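Local coordinates for protein polyphosphate kinase (Porphyromonas gingivalis, PDB 2O8R) that probably catalyses the reversible transfer of the terminal phosphate of ATP onto a growing chain of inorganic polyphosphate, as a magnesium-dependent kinase of the PPK1 family, at residues E50-T54 with V55-Y59; E215-D218 with V219-G223; S385-S388 with A389-A393; P675-A678 with Q679-I682. The protein carries 3 engineered substitutions. All coordinates share one frame; numbering follows the deposited sequence.

Interaction 1: E50-T54 with V55-Y59; sequences EEFYT and VRVAY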
loop_
_atom_site.group_PDB
_atom_site.type_symbol
_atom_site.label_atom_id
_atom_site.label_comp_id
_atom_site.label_asym_id
_atom_site.label_seq_id
_atom_site.Cartn_x
_atom_site.Cartn_y
_atom_site.Cartn_z
ATOM N N GLU A 50 -0.014 14.623 -17.258
ATOM C CA GLU A 50 1.211 14.437 -16.505
ATOM C C GLU A 50 2.015 13.310 -17.138
ATOM O O GLU A 50 3.221 13.432 -17.325
ATOM C CB GLU A 50 0.891 14.143 -15.042
ATOM C CG GLU A 50 2.104 13.962 -14.148
ATOM C CD GLU A 50 2.908 15.233 -13.957
ATOM O OE1 GLU A 50 2.321 16.301 -13.668
ATOM O OE2 GLU A 50 4.144 15.156 -14.086
ATOM N N GLU A 51 1.321 12.230 -17.487
ATOM C CA GLU A 51 1.918 11.056 -18.118
ATOM C C GLU A 51 2.474 11.394 -19.503
ATOM O O GLU A 51 3.609 11.050 -19.823
ATOM C CB GLU A 51 0.874 9.934 -18.204
ATOM C CG GLU A 51 1.346 8.641 -18.856
ATOM C CD GLU A 51 2.206 7.779 -17.943
ATOM O OE1 GLU A 51 2.197 7.990 -16.710
ATOM O OE2 GLU A 51 2.889 6.873 -18.463
ATOM N N PHE A 52 1.667 12.085 -20.300
ATOM C CA PHE A 52 2.060 12.608 -21.596
ATOM C C PHE A 52 3.333 13.422 -21.491
ATOM O O PHE A 52 4.258 13.229 -22.271
ATOM C CB PHE A 52 0.950 13.492 -22.145
ATOM C CG PHE A 52 1.154 13.945 -23.569
ATOM C CD1 PHE A 52 0.947 13.070 -24.631
ATOM C CD2 PHE A 52 1.505 15.267 -23.849
ATOM C CE1 PHE A 52 1.093 13.500 -25.948
ATOM C CE2 PHE A 52 1.659 15.705 -25.159
ATOM C CZ PHE A 52 1.448 14.819 -26.214
ATOM N N TYR A 53 3.390 14.334 -20.531
ATOM C CA TYR A 53 4.600 15.123 -20.364
ATOM C C TYR A 53 5.826 14.261 -20.032
ATOM O O TYR A 53 6.855 14.390 -20.693
ATOM C CB TYR A 53 4.395 16.266 -19.363
ATOM C CG TYR A 53 4.043 17.576 -20.032
ATOM C CD1 TYR A 53 2.734 17.861 -20.410
ATOM C CD2 TYR A 53 5.024 18.522 -20.313
ATOM C CE1 TYR A 53 2.404 19.062 -21.033
ATOM C CE2 TYR A 53 4.702 19.724 -20.939
ATOM C CZ TYR A 53 3.389 19.984 -21.289
ATOM O OH TYR A 53 3.071 21.162 -21.912
ATOM N N THR A 54 5.713 13.349 -19.065
ATOM C CA THR A 54 6.915 12.629 -18.605
ATOM C C THR A 54 7.474 11.578 -19.560
ATOM O O THR A 54 8.640 11.209 -19.442
ATOM C CB THR A 54 6.783 12.004 -17.187
ATOM O OG1 THR A 54 6.084 10.758 -17.259
ATOM C CG2 THR A 54 6.086 12.947 -16.229
ATOM N N VAL A 55 6.661 11.100 -20.503
ATOM C CA VAL A 55 7.155 10.115 -21.478
ATOM C C VAL A 55 7.217 10.640 -22.923
ATOM O O VAL A 55 8.122 10.299 -23.692
ATOM C CB VAL A 55 6.394 8.744 -21.412
ATOM C CG1 VAL A 55 5.535 8.643 -20.155
ATOM C CG2 VAL A 55 5.559 8.503 -22.651
ATOM N N ARG A 56 6.267 11.487 -23.280
ATOM C CA ARG A 56 6.088 11.855 -24.664
ATOM C C ARG A 56 6.761 13.192 -24.976
ATOM O O ARG A 56 7.507 13.292 -25.952
ATOM C CB ARG A 56 4.596 11.862 -24.987
ATOM C CG ARG A 56 4.257 11.771 -26.426
ATOM C CD ARG A 56 4.605 10.435 -27.049
ATOM N NE ARG A 56 4.770 10.651 -28.485
ATOM C CZ ARG A 56 5.442 9.860 -29.313
ATOM N NH1 ARG A 56 6.026 8.752 -28.868
ATOM N NH2 ARG A 56 5.519 10.181 -30.594
ATOM N N VAL A 57 6.523 14.203 -24.141
ATOM C CA VAL A 57 7.167 15.506 -24.311
ATOM C C VAL A 57 8.665 15.366 -24.053
ATOM O O VAL A 57 9.490 15.942 -24.775
ATOM C CB VAL A 57 6.517 16.602 -23.421
ATOM C CG1 VAL A 57 7.498 17.724 -23.090
ATOM C CG2 VAL A 57 5.293 17.175 -24.102
ATOM N N ALA A 58 9.001 14.559 -23.048
ATOM C CA ALA A 58 10.387 14.232 -22.731
ATOM C C ALA A 58 11.110 13.615 -23.926
ATOM O O ALA A 58 12.228 14.028 -24.257
ATOM C CB ALA A 58 10.451 13.298 -21.536
ATOM N N TYR A 59 10.464 12.639 -24.565
ATOM C CA TYR A 59 10.991 12.021 -25.778
ATOM C C TYR A 59 11.325 13.053 -26.846
ATOM O O TYR A 59 12.428 13.050 -27.394
ATOM C CB TYR A 59 10.018 10.988 -26.344
ATOM C CG TYR A 59 10.340 10.582 -27.769
ATOM C CD1 TYR A 59 11.348 9.658 -28.046
ATOM C CD2 TYR A 59 9.635 11.127 -28.842
ATOM C CE1 TYR A 59 11.648 9.294 -29.352
ATOM C CE2 TYR A 59 9.924 10.771 -30.143
ATOM C CZ TYR A 59 10.929 9.857 -30.395
ATOM O OH TYR A 59 11.209 9.516 -31.698
#
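Phe52 and Arg56, one helical turn apart, meet by a CH-pi contact: Arg56 CB lies over one face of the Phe52 ring, 4.2 Å from its centroid and displaced toward the rim, and Arg56 CG comes within 3.6 Å of Phe52 CE1. In Arg56, CG anti to the backbone nitrogen (chi1 -160°) carries the chain across the ring face before the bend at chi2; its guanidinium then leaves the contact for a salt bridge from NE to Asp14. A second CH-pi contact joins Tyr53 and Val57, whose side chains run alongside each other; Val57 CG2 stands 4.1 Å from the centroid of the Tyr53 ring, over its face, while CG1 packs on Tyr53 CD2. The same CG2 also touches Phe52 CE2 at 4.1 Å, so one methyl group bridges both aromatic residues. All this happens in the second half of helix 35-63 of the N-terminal domain, where a wider pi-type turn at 55-57 interrupts the regular pitch. The backbone bonds record that change. Val55 N reaches Glu51 O in the usual i to i+4 manner, but Phe52 O accepts from both Arg56 N (2.8 Å) and Val57 N (3.1 Å), and Ala58 N bonds to Tyr53 O, five residues back, at 3.2 Å. Beyond the helix, Trp17 stacks on Phe52, and Ile87 and Leu84 of helix 83-112 cover Val57.

Interaction 2: E215-D218 with V219-G223; sequences EHLD and VVFPG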
loop_
_atom_site.group_PDB
_atom_site.type_symbol
_atom_site.label_atom_id
_atom_site.label_comp_id
_atom_site.label_asym_id
_atom_site.label_seq_id
_atom_site.Cartn_x
_atom_site.Cartn_y
_atom_site.Cartn_z
ATOM N N GLU A 215 -1.624 31.831 4.213
ATOM C CA GLU A 215 -2.257 32.706 5.180
ATOM C C GLU A 215 -1.448 32.818 6.490
ATOM O O GLU A 215 -1.767 33.615 7.370
ATOM C CB GLU A 215 -3.675 32.186 5.450
ATOM C CG GLU A 215 -4.634 33.143 6.153
ATOM C CD GLU A 215 -4.742 34.500 5.474
ATOM O OE1 GLU A 215 -4.632 34.575 4.228
ATOM O OE2 GLU A 215 -4.947 35.499 6.196
ATOM N N HIS A 216 -0.393 32.028 6.623
ATOM C CA HIS A 216 0.371 32.028 7.866
ATOM C C HIS A 216 1.871 32.174 7.640
ATOM O O HIS A 216 2.670 31.879 8.528
ATOM C CB HIS A 216 0.068 30.765 8.677
ATOM C CG HIS A 216 -1.360 30.650 9.103
ATOM N ND1 HIS A 216 -2.304 29.965 8.369
ATOM C CD2 HIS A 216 -2.010 31.149 10.178
ATOM C CE1 HIS A 216 -3.472 30.041 8.979
ATOM N NE2 HIS A 216 -3.320 30.748 10.083
ATOM N N LEU A 217 2.245 32.642 6.454
ATOM C CA LEU A 217 3.644 32.756 6.078
ATOM C C LEU A 217 4.394 33.692 7.018
ATOM O O LEU A 217 5.592 33.514 7.255
ATOM C CB LEU A 217 3.770 33.236 4.628
ATOM C CG LEU A 217 3.490 32.221 3.515
ATOM C CD1 LEU A 217 3.378 32.905 2.180
ATOM C CD2 LEU A 217 4.581 31.173 3.474
ATOM N N ASP A 218 3.669 34.662 7.574
ATOM C CA ASP A 218 4.228 35.616 8.535
ATOM C C ASP A 218 4.796 34.977 9.803
ATOM O O ASP A 218 5.712 35.532 10.400
ATOM C CB ASP A 218 3.202 36.685 8.904
ATOM C CG ASP A 218 1.838 36.105 9.169
ATOM O OD1 ASP A 218 1.125 35.780 8.188
ATOM O OD2 ASP A 218 1.478 35.977 10.356
ATOM N N VAL A 219 4.282 33.816 10.209
ATOM C CA VAL A 219 4.845 33.121 11.373
ATOM C C VAL A 219 6.112 32.344 11.000
ATOM O O VAL A 219 6.987 32.097 11.844
ATOM C CB VAL A 219 3.805 32.224 12.127
ATOM C CG1 VAL A 219 2.366 32.667 11.838
ATOM C CG2 VAL A 219 3.987 30.759 11.813
ATOM N N VAL A 220 6.210 31.986 9.724
ATOM C CA VAL A 220 7.338 31.216 9.211
ATOM C C VAL A 220 8.518 32.156 8.968
ATOM O O VAL A 220 9.684 31.801 9.188
ATOM C CB VAL A 220 6.937 30.463 7.922
ATOM C CG1 VAL A 220 8.129 29.801 7.269
ATOM C CG2 VAL A 220 5.873 29.427 8.239
ATOM N N PHE A 221 8.204 33.375 8.556
ATOM C CA PHE A 221 9.235 34.370 8.318
ATOM C C PHE A 221 9.012 35.619 9.174
ATOM O O PHE A 221 8.648 36.675 8.648
ATOM C CB PHE A 221 9.256 34.734 6.834
ATOM C CG PHE A 221 9.416 33.550 5.915
ATOM C CD1 PHE A 221 10.677 33.037 5.635
ATOM C CD2 PHE A 221 8.306 32.953 5.325
ATOM C CE1 PHE A 221 10.829 31.949 4.783
ATOM C CE2 PHE A 221 8.450 31.873 4.473
ATOM C CZ PHE A 221 9.719 31.366 4.205
ATOM N N PRO A 222 9.229 35.510 10.498
ATOM C CA PRO A 222 8.932 36.635 11.383
ATOM C C PRO A 222 9.733 37.904 11.066
ATOM O O PRO A 222 9.200 39.008 11.160
ATOM C CB PRO A 222 9.306 36.097 12.765
ATOM C CG PRO A 222 10.256 34.990 12.497
ATOM C CD PRO A 222 9.755 34.360 11.254
ATOM N N GLY A 223 10.991 37.748 10.675
ATOM C CA GLY A 223 11.831 38.892 10.372
ATOM C C GLY A 223 11.734 39.419 8.954
ATOM O O GLY A 223 12.683 40.030 8.455
#
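This is a local turn contact, in which a short, weakly bonded helix at 217-220 leads into the loop before strand 225-235 in the middle domain, at the interface with the second subunit. Its backbone is held by bonds of mixed span. Val219 N bonds to His216 O at 3.0 Å, three residues back, with the donor standing 50° out of the carbonyl plane. Leu217 O takes Phe221 N at 2.9 Å in a four-residue step, and a weak bond from Val220 N as well. Phe221 then brings its ring back toward the same carbonyl: Leu217 O sits at the ring edge, near its plane, 3.4 Å from Phe221 CD2. The side chains of Leu217 and Phe221 run alongside each other in one direction and touch through Leu217 CD2 and Phe221 CE2 at 4.1 Å. With CG anti to the carbonyl carbon in both residues (chi1 -76° and -55°), they share one side of the turn, where Leu182 of strand 178-183 packs against them. Val219 CG1 lies 3.4 Å from His216 O. His216 ND1 is hydrogen-bonded to Ile212 O, and Phe135 of helix 125-139 stacks on the imidazole and packs on Val219. Apolar side chains thus seat the turn on its own domain, and Phe221 also meets Val153 of the second subunit, to which the main chain of Val220 and Gly223 adds hydrogen bonds.

Interaction 3: S385-S388 with A389-A393; sequences SIIS and ALEAA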
loop_
_atom_site.group_PDB
_atom_site.type_symbol
_atom_site.label_atom_id
_atom_site.label_comp_id
_atom_site.label_asym_id
_atom_site.label_seq_id
_atom_site.Cartn_x
_atom_site.Cartn_y
_atom_site.Cartn_z
ATOM N N SER A 385 -6.689 -12.026 -4.672
ATOM C CA SER A 385 -7.519 -13.232 -4.751
ATOM C C SER A 385 -7.008 -14.261 -5.737
ATOM O O SER A 385 -6.895 -15.448 -5.429
ATOM C CB SER A 385 -8.907 -12.823 -5.202
ATOM O OG SER A 385 -9.458 -11.908 -4.282
ATOM N N ILE A 386 -6.705 -13.787 -6.935
ATOM C CA ILE A 386 -6.117 -14.621 -7.951
ATOM C C ILE A 386 -4.810 -15.257 -7.479
ATOM O O ILE A 386 -4.693 -16.495 -7.518
ATOM C CB ILE A 386 -6.005 -13.860 -9.278
ATOM C CG1 ILE A 386 -7.401 -13.786 -9.903
ATOM C CG2 ILE A 386 -5.049 -14.550 -10.239
ATOM C CD1 ILE A 386 -7.475 -13.010 -11.173
ATOM N N ILE A 387 -3.869 -14.443 -6.973
ATOM C CA ILE A 387 -2.627 -14.988 -6.395
ATOM C C ILE A 387 -2.955 -16.044 -5.326
ATOM O O ILE A 387 -2.372 -17.130 -5.295
ATOM C CB ILE A 387 -1.716 -13.913 -5.755
ATOM C CG1 ILE A 387 -1.314 -12.801 -6.745
ATOM C CG2 ILE A 387 -0.483 -14.571 -5.148
ATOM C CD1 ILE A 387 -0.703 -13.279 -8.029
ATOM N N SER A 388 -3.924 -15.731 -4.477
ATOM C CA SER A 388 -4.311 -16.628 -3.413
ATOM C C SER A 388 -4.855 -17.947 -3.940
ATOM O O SER A 388 -4.436 -19.019 -3.487
ATOM C CB SER A 388 -5.320 -15.950 -2.509
ATOM O OG SER A 388 -4.648 -15.129 -1.566
ATOM N N ALA A 389 -5.766 -17.871 -4.908
ATOM C CA ALA A 389 -6.309 -19.081 -5.520
ATOM C C ALA A 389 -5.184 -19.887 -6.151
ATOM O O ALA A 389 -5.156 -21.104 -6.036
ATOM C CB ALA A 389 -7.379 -18.747 -6.547
ATOM N N LEU A 390 -4.246 -19.196 -6.794
ATOM C CA LEU A 390 -3.110 -19.855 -7.430
ATOM C C LEU A 390 -2.182 -20.504 -6.409
ATOM O O LEU A 390 -1.706 -21.610 -6.626
ATOM C CB LEU A 390 -2.321 -18.868 -8.290
ATOM C CG LEU A 390 -3.003 -18.358 -9.559
ATOM C CD1 LEU A 390 -2.195 -17.224 -10.096
ATOM C CD2 LEU A 390 -3.177 -19.443 -10.623
ATOM N N GLU A 391 -1.924 -19.812 -5.301
ATOM C CA GLU A 391 -1.103 -20.363 -4.227
ATOM C C GLU A 391 -1.699 -21.667 -3.694
ATOM O O GLU A 391 -0.995 -22.675 -3.591
ATOM C CB GLU A 391 -0.916 -19.349 -3.094
ATOM C CG GLU A 391 0.149 -18.292 -3.376
ATOM C CD GLU A 391 0.631 -17.559 -2.130
ATOM O OE1 GLU A 391 0.382 -18.046 -1.005
ATOM O OE2 GLU A 391 1.270 -16.493 -2.278
ATOM N N ALA A 392 -2.997 -21.644 -3.389
ATOM C CA ALA A 392 -3.737 -22.845 -3.002
ATOM C C ALA A 392 -3.503 -24.007 -3.971
ATOM O O ALA A 392 -3.272 -25.144 -3.551
ATOM C CB ALA A 392 -5.240 -22.537 -2.903
ATOM N N ALA A 393 -3.558 -23.708 -5.266
ATOM C CA ALA A 393 -3.428 -24.723 -6.293
ATOM C C ALA A 393 -2.029 -25.311 -6.302
ATOM O O ALA A 393 -1.867 -26.527 -6.405
ATOM C CB ALA A 393 -3.768 -24.147 -7.645
#
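Ile386 lays its CG2 methyl alongside Leu390, one turn further on, with Ile386 CG2 3.9 Å from Leu390 CD1 and the two side chains pointing the same way. Torsions set the pair up: CG2 of Ile386 is anti to the backbone nitrogen, beside the carbonyl carbon, whereas CG of Leu390 is anti to its carbonyl carbon (chi1 -69°) and stays close to the preceding turn, 3.2 Å from Ile386 O. A step along the helix, Ile387 and Glu391 meet at a slant. Here Ile387 CG2 touches Glu391 OE2 at 3.9 Å, and Glu391 CG rests near Ile387 O. The Glu391 chain runs extended beyond CG and carries its carboxylate past the isoleucine to a salt bridge with Arg421 of helix 416-425. Helix 385-395 is the crossover helix between parallel strands 370-377 and 399-404, a beta-alpha-beta unit of the first C-terminal domain, which belongs to the phospholipase D clan. Leu390 accordingly faces Ile373 and Leu375 of strand 370-377, while Ala389 packs on Leu361 and Met362 of helix 355-365. On the surface turned to the dimer partner, Ser388 meets Met362 and Ala392 meets Ile366, both of the second subunit. Four successive i to i+4 bonds run through the segment: Ala389 N to Ser385 O at 2.7 Å, Leu390 N to Ile386 O at 2.8 Å, Glu391 N to Ile387 O at 2.7 Å and Ala392 N to Ser388 O at 3.0 Å.

Interaction 4: P675-A678 with Q679-I682; sequences PVRA and QAAI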
loop_
_atom_site.group_PDB
_atom_site.type_symbol
_atom_site.label_atom_id
_atom_site.label_comp_id
_atom_site.label_asym_id
_atom_site.label_seq_id
_atom_site.Cartn_x
_atom_site.Cartn_y
_atom_site.Cartn_z
ATOM N N PRO A 675 -33.122 9.147 -26.836
ATOM C CA PRO A 675 -31.824 9.174 -26.173
ATOM C C PRO A 675 -31.296 7.790 -25.822
ATOM O O PRO A 675 -32.020 6.941 -25.285
ATOM C CB PRO A 675 -32.100 9.971 -24.897
ATOM C CG PRO A 675 -33.571 9.965 -24.745
ATOM C CD PRO A 675 -34.105 9.972 -26.121
ATOM N N VAL A 676 -30.039 7.568 -26.164
ATOM C CA VAL A 676 -29.381 6.318 -25.851
ATOM C C VAL A 676 -27.940 6.612 -25.482
ATOM O O VAL A 676 -27.184 7.201 -26.266
ATOM C CB VAL A 676 -29.488 5.271 -27.007
ATOM C CG1 VAL A 676 -29.443 5.927 -28.337
ATOM C CG2 VAL A 676 -28.396 4.205 -26.906
ATOM N N ARG A 677 -27.588 6.251 -24.252
ATOM C CA ARG A 677 -26.201 6.256 -23.851
ATOM C C ARG A 677 -25.750 4.813 -23.612
ATOM O O ARG A 677 -26.358 4.040 -22.845
ATOM C CB ARG A 677 -25.937 7.229 -22.696
ATOM C CG ARG A 677 -25.473 6.643 -21.425
ATOM C CD ARG A 677 -24.836 7.700 -20.543
ATOM N NE ARG A 677 -24.104 7.068 -19.448
ATOM C CZ ARG A 677 -24.674 6.582 -18.352
ATOM N NH1 ARG A 677 -25.986 6.667 -18.193
ATOM N NH2 ARG A 677 -23.930 6.011 -17.412
ATOM N N ALA A 678 -24.697 4.457 -24.340
ATOM C CA ALA A 678 -24.316 3.074 -24.528
ATOM C C ALA A 678 -24.057 2.328 -23.222
ATOM O O ALA A 678 -24.405 1.154 -23.107
ATOM C CB ALA A 678 -23.118 2.978 -25.474
ATOM N N GLN A 679 -23.476 3.011 -22.237
ATOM C CA GLN A 679 -23.119 2.359 -20.986
ATOM C C GLN A 679 -24.340 2.083 -20.118
ATOM O O GLN A 679 -24.379 1.082 -19.394
ATOM C CB GLN A 679 -21.995 3.108 -20.250
ATOM C CG GLN A 679 -20.606 2.878 -20.902
ATOM C CD GLN A 679 -19.442 3.607 -20.203
ATOM O OE1 GLN A 679 -19.586 4.164 -19.116
ATOM N NE2 GLN A 679 -18.284 3.577 -20.827
ATOM N N ALA A 680 -25.356 2.936 -20.216
ATOM C CA ALA A 680 -26.644 2.604 -19.606
ATOM C C ALA A 680 -27.323 1.469 -20.380
ATOM O O ALA A 680 -27.677 0.436 -19.814
ATOM C CB ALA A 680 -27.538 3.819 -19.537
ATOM N N ALA A 681 -27.447 1.648 -21.688
ATOM C CA ALA A 681 -28.208 0.722 -22.517
ATOM C C ALA A 681 -27.671 -0.708 -22.523
ATOM O O ALA A 681 -28.450 -1.669 -22.524
ATOM C CB ALA A 681 -28.304 1.255 -23.928
ATOM N N ILE A 682 -26.346 -0.842 -22.538
ATOM C CA ILE A 682 -25.702 -2.150 -22.554
ATOM C C ILE A 682 -26.037 -2.902 -21.271
ATOM O O ILE A 682 -26.305 -4.111 -21.297
ATOM C CB ILE A 682 -24.183 -2.045 -22.718
ATOM C CG1 ILE A 682 -23.827 -1.680 -24.154
ATOM C CG2 ILE A 682 -23.502 -3.356 -22.357
ATOM C CD1 ILE A 682 -22.321 -1.508 -24.366
HETATM O O HOH W 1 -21.213 4.389 -16.690
#
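The chain passes from an extended stretch into helix 678-691 with Arg677 at the N-cap position: Ala681 N bonds to Arg677 O at 2.9 Å, and Ile682 N bonds to Ala678 O at 2.8 Å. The Arg677 side chain, extended from CG to NE, runs alongside this first turn, so that Ala680 N lies 4.1 Å above the centre of one guanidinium face and Arg677 NH1 comes within 3.5 Å of Ala680 CB. A water bridges Arg677 and Gln679, donating to Gln679 OE1 at 2.9 Å and accepting a weak bond from Arg677 NH2. Asp592 forms a salt bridge with Arg677 NE. On the apolar side, Val676 CG2 touches Ala681 CB at 4.2 Å, and Ile682 packs on Ile645 and Ile648 of helix 636-651. Asp652 accepts from Ala678 N, tying the start of the helix to the chain just beyond helix 636-651. With both ends of the Gln679 amide bonded, OE1 to the backbone nitrogen of Tyr594 and the water and NE2 to Glu596, its rotation is probably fixed, and the acid partner of Arg677 would offset its positive charge at the helix start.

In the fold
All four contacts are local, and none touches another: the nearest pair of centres, interactions 1 and 4, lies about 34 Å apart on opposite sides of the chain's centre. Interaction 3 is the most buried, its Ile386-Leu390 pair set between a helix and a strand of the sheet, with Leu390 on the strand. Interactions 1, 2 and 4 are partly buried. Regular i to i+4 bonding marks interaction 3, whereas a pi-type turn distorts interaction 1, mixed spans shape the turn of interaction 2, and interaction 4 begins a helix. Aromatic CH-pi contacts characterise 50-59; a guanidinium and a bridging water distinguish 675-682. Interactions 2 and 3, about 55 Å apart between centres, both touch the second subunit.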